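Nicastrin (PDB 4R12) serves as an essential subunit of gamma-secretase, the protease complex that cleaves integral membrane proteins within the membrane, and is its putative substrate-recruiting component. Local coordinates at the glycan on Asn78. Residues are numbered along the deposited sequence; one frame, centred on the assembly and turned at random.

The glycan on Asn78. Residues 53, 56, 75-76, 78, 81, 104. With NAG (2-acetamido-2-deoxy-beta-D-glucopyranose), chain B; NAG (2-acetamido-2-deoxy-beta-D-glucopyranose), chain C; BMA (beta-D-mannopyranose), chain D.
Asp53 OD1 is gripped by two donors. The phenol OH of Tyr76 lies 2.7 Å from Asp53 OD1, and the acetamide N2 of NAG (chain C) points its N-H at the same oxygen. Both lie out of the carboxylate plane, one on each face, and the hydrogen bond from N2 is fairly straight (160° at H). The other carboxylate oxygen, Asp53 OD2, uses its syn lone pair to take the 3-hydroxyl O3 of NAG (chain C), 2.6 Å away. One carboxylate, at the start of helix 53-57, thus reads two neighbouring groups of the second sugar. Three donors around the carboxylate would probably favour its charged form.

This is an N-linked glycan on the surface of the extracellular region of nicastrin. Asn78 ND2 is joined covalently to C1 of NAG (chain B). Asn78 CG sits in the crowded position between the backbone N and the carbonyl carbon (chi1 71°). The amide is further held by Ser81 N, which reaches Asn78 OD1 at 2.9 Å, nearly along the C=O axis.

The first sugar is well covered by protein, the second less, and the mannose BMA hardly at all. Tyr76 lays one ring face against the hydroxymethyl arm of NAG (chain B), with Tyr76 CD2 3.4 Å from C6. The ring's OH goes on to Asp53, so Tyr76 packs on the first sugar and helps position Asp53 for the second. NAG (chain B) O6 donates to the backbone O of Asn75 at 2.9 Å. Tyr104 OH donates to that same oxygen from the opposite side of the carbonyl plane. This helps hold the Tyr104 ring against the sugar, with Tyr104 CE1 3.3 Å from the acetamide O7 of NAG (chain B), which lies off the ring plane.

Tyr56 has CG anti to its backbone N (chi1 -174°). One ring face looks toward the acetamide methyl of NAG (chain C), offset toward the rim. Tyr56 OH is fixed in the carbonyl plane of Ser81, 2.7 Å from Ser81 O.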
ATOM      1  N   ASP A  53     -21.141  -5.281  26.180  1.00 46.50           N
ATOM      2  CA  ASP A  53     -20.981  -6.627  26.711  1.00 48.01           C
ATOM      3  C   ASP A  53     -22.335  -7.309  26.849  1.00 50.48           C
ATOM      4  O   ASP A  53     -22.449  -8.528  26.671  1.00 48.74           O
ATOM      5  CB  ASP A  53     -20.257  -6.593  28.061  1.00 48.92           C
ATOM      6  CG  ASP A  53     -18.748  -6.559  27.915  1.00 50.16           C
ATOM      7  OD1 ASP A  53     -18.266  -6.415  26.771  1.00 48.17           O
ATOM      8  OD2 ASP A  53     -18.039  -6.676  28.941  1.00 50.13           O
ATOM      9  N   TYR A  56     -23.550  -8.397  23.476  1.00 49.06           N
ATOM     10  CA  TYR A  56     -22.627  -9.461  23.102  1.00 48.08           C
ATOM     11  C   TYR A  56     -23.080 -10.792  23.726  1.00 53.32           C
ATOM     12  O   TYR A  56     -23.317 -11.770  23.016  1.00 51.78           O
ATOM     13  CB  TYR A  56     -21.191  -9.134  23.528  1.00 46.60           C
ATOM     14  CG  TYR A  56     -20.200 -10.152  23.012  1.00 47.00           C
ATOM     15  CD1 TYR A  56     -19.926 -11.307  23.730  1.00 46.12           C
ATOM     16  CD2 TYR A  56     -19.568  -9.977  21.788  1.00 43.74           C
ATOM     17  CE1 TYR A  56     -19.050 -12.249  23.256  1.00 47.42           C
ATOM     18  CE2 TYR A  56     -18.683 -10.919  21.304  1.00 42.29           C
ATOM     19  CZ  TYR A  56     -18.432 -12.055  22.041  1.00 42.44           C
ATOM     20  OH  TYR A  56     -17.552 -13.001  21.579  1.00 42.27           O
ATOM     21  N   ASN A  75     -15.481  -1.730  18.399  1.00 29.27           N
ATOM     22  CA  ASN A  75     -14.783  -2.252  19.576  1.00 30.15           C
ATOM     23  C   ASN A  75     -14.959  -3.766  19.716  1.00 32.71           C
ATOM     24  O   ASN A  75     -14.165  -4.437  20.375  1.00 31.39           O
ATOM     25  CB  ASN A  75     -15.251  -1.555  20.848  1.00 33.19           C
ATOM     26  CG  ASN A  75     -14.334  -0.407  21.257  1.00 35.41           C
ATOM     27  OD1 ASN A  75     -13.392  -0.057  20.537  1.00 30.72           O
ATOM     28  ND2 ASN A  75     -14.607   0.187  22.418  1.00 37.46           N
ATOM     29  N   TYR A  76     -15.992  -4.300  19.071  1.00 31.84           N
ATOM     30  CA  TYR A  76     -16.258  -5.734  19.114  1.00 32.40           C
ATOM     31  C   TYR A  76     -15.847  -6.477  17.842  1.00 31.87           C
ATOM     32  O   TYR A  76     -16.106  -7.676  17.704  1.00 31.80           O
ATOM     33  CB  TYR A  76     -17.737  -5.959  19.425  1.00 33.09           C
ATOM     34  CG  TYR A  76     -18.023  -5.593  20.851  1.00 36.65           C
ATOM     35  CD1 TYR A  76     -18.304  -4.281  21.209  1.00 37.94           C
ATOM     36  CD2 TYR A  76     -17.945  -6.546  21.855  1.00 38.81           C
ATOM     37  CE1 TYR A  76     -18.535  -3.933  22.534  1.00 40.91           C
ATOM     38  CE2 TYR A  76     -18.171  -6.212  23.171  1.00 42.11           C
ATOM     39  CZ  TYR A  76     -18.463  -4.909  23.507  1.00 43.88           C
ATOM     40  OH  TYR A  76     -18.688  -4.589  24.825  1.00 47.14           O
ATOM     41  N   ASN A  78     -12.918  -7.946  16.312  1.00 30.76           N
ATOM     42  CA  ASN A  78     -11.588  -8.516  16.463  1.00 31.86           C
ATOM     43  C   ASN A  78     -11.681 -10.065  16.486  1.00 34.10           C
ATOM     44  O   ASN A  78     -12.741 -10.561  16.622  1.00 33.93           O
ATOM     45  CB  ASN A  78     -10.841  -7.933  17.672  1.00 29.88           C
ATOM     46  CG  ASN A  78     -11.390  -8.399  19.009  1.00 36.82           C
ATOM     47  OD1 ASN A  78     -11.836  -9.500  19.123  1.00 36.46           O
ATOM     48  ND2 ASN A  78     -11.324  -7.552  20.033  1.00 34.33           N
ATOM     49  N   SER A  81     -13.427 -11.846  19.658  1.00 35.57           N
ATOM     50  CA  SER A  81     -14.811 -11.459  19.827  1.00 37.96           C
ATOM     51  C   SER A  81     -15.718 -12.048  18.743  1.00 39.61           C
ATOM     52  O   SER A  81     -16.824 -12.512  19.031  1.00 39.36           O
ATOM     53  CB  SER A  81     -14.900  -9.923  19.842  1.00 36.35           C
ATOM     54  OG  SER A  81     -16.231  -9.479  19.705  1.00 37.31           O
ATOM     55  N   TYR A 104      -8.833   1.103  21.503  1.00 30.90           N
ATOM     56  CA  TYR A 104      -7.610   0.393  21.868  1.00 29.45           C
ATOM     57  C   TYR A 104      -6.759   0.128  20.635  1.00 28.32           C
ATOM     58  O   TYR A 104      -7.279   0.142  19.518  1.00 29.31           O
ATOM     59  CB  TYR A 104      -7.946  -0.918  22.587  1.00 30.93           C
ATOM     60  CG  TYR A 104      -8.895  -1.843  21.849  1.00 30.44           C
ATOM     61  CD1 TYR A 104      -8.423  -2.735  20.884  1.00 31.31           C
ATOM     62  CD2 TYR A 104     -10.256  -1.861  22.153  1.00 33.02           C
ATOM     63  CE1 TYR A 104      -9.286  -3.606  20.218  1.00 31.06           C
ATOM     64  CE2 TYR A 104     -11.134  -2.735  21.498  1.00 32.71           C
ATOM     65  CZ  TYR A 104     -10.636  -3.603  20.526  1.00 32.16           C
ATOM     66  OH  TYR A 104     -11.481  -4.472  19.876  1.00 33.96           O
TER
HETATM   67  C1  NAG B   1     -11.325  -7.682  21.202  1.00 39.22           C
HETATM   68  C2  NAG B   1     -10.409  -7.309  22.351  1.00 39.60           C
HETATM   69  C3  NAG B   1     -11.016  -7.573  23.700  1.00 41.05           C
HETATM   70  C4  NAG B   1     -12.380  -6.975  23.844  1.00 41.62           C
HETATM   71  C5  NAG B   1     -13.235  -7.457  22.671  1.00 41.07           C
HETATM   72  C6  NAG B   1     -14.630  -6.886  22.632  1.00 41.60           C
HETATM   73  C7  NAG B   1      -8.216  -7.643  21.519  1.00 38.15           C
HETATM   74  C8  NAG B   1      -7.114  -8.623  21.285  1.00 37.91           C
HETATM   75  N2  NAG B   1      -9.199  -8.035  22.277  1.00 39.24           N
HETATM   76  O3  NAG B   1     -10.142  -7.042  24.671  1.00 41.52           O
HETATM   77  O4  NAG B   1     -12.858  -7.475  25.061  1.00 42.89           O
HETATM   78  O5  NAG B   1     -12.614  -7.184  21.432  1.00 39.67           O
HETATM   79  O6  NAG B   1     -14.718  -5.550  23.034  1.00 41.69           O
HETATM   80  O7  NAG B   1      -8.181  -6.564  21.020  1.00 37.43           O
HETATM   81  C1  NAG C   2     -13.364  -6.511  25.991  1.00 49.35           C
HETATM   82  C2  NAG C   2     -14.203  -7.178  27.075  1.00 50.68           C
HETATM   83  C3  NAG C   2     -14.647  -6.114  28.040  1.00 51.69           C
HETATM   84  C4  NAG C   2     -13.497  -5.369  28.649  1.00 51.64           C
HETATM   85  C5  NAG C   2     -12.614  -4.857  27.544  1.00 50.08           C
HETATM   86  C6  NAG C   2     -11.347  -4.352  28.188  1.00 49.99           C
HETATM   87  C7  NAG C   2     -15.496  -9.087  26.336  1.00 50.77           C
HETATM   88  C8  NAG C   2     -16.818  -9.549  25.865  1.00 51.03           C
HETATM   89  N2  NAG C   2     -15.407  -7.797  26.605  1.00 50.91           N
HETATM   90  O3  NAG C   2     -15.417  -6.660  29.094  1.00 53.00           O
HETATM   91  O4  NAG C   2     -14.077  -4.237  29.256  1.00 52.49           O
HETATM   92  O5  NAG C   2     -12.287  -5.876  26.627  1.00 49.17           O
HETATM   93  O6  NAG C   2     -10.571  -5.465  28.587  1.00 50.33           O
HETATM   94  O7  NAG C   2     -14.569  -9.831  26.448  1.00 50.50           O
HETATM   95  C1  BMA D   3     -13.825  -4.158  30.637  1.00 58.88           C
HETATM   96  C2  BMA D   3     -13.773  -2.688  31.018  1.00 59.24           C
HETATM   97  C3  BMA D   3     -13.488  -2.551  32.493  1.00 60.71           C
HETATM   98  C4  BMA D   3     -14.525  -3.333  33.274  1.00 61.78           C
HETATM   99  C5  BMA D   3     -14.603  -4.775  32.767  1.00 61.31           C
HETATM  100  C6  BMA D   3     -15.595  -5.653  33.528  1.00 62.57           C
HETATM  101  O2  BMA D   3     -15.082  -2.188  30.889  1.00 59.43           O
HETATM  102  O3  BMA D   3     -13.536  -1.174  32.898  1.00 61.25           O
HETATM  103  O4  BMA D   3     -14.086  -3.284  34.614  1.00 62.85           O
HETATM  104  O5  BMA D   3     -14.886  -4.728  31.369  1.00 60.02           O
HETATM  105  O6  BMA D   3     -16.797  -5.905  32.804  1.00 62.03           O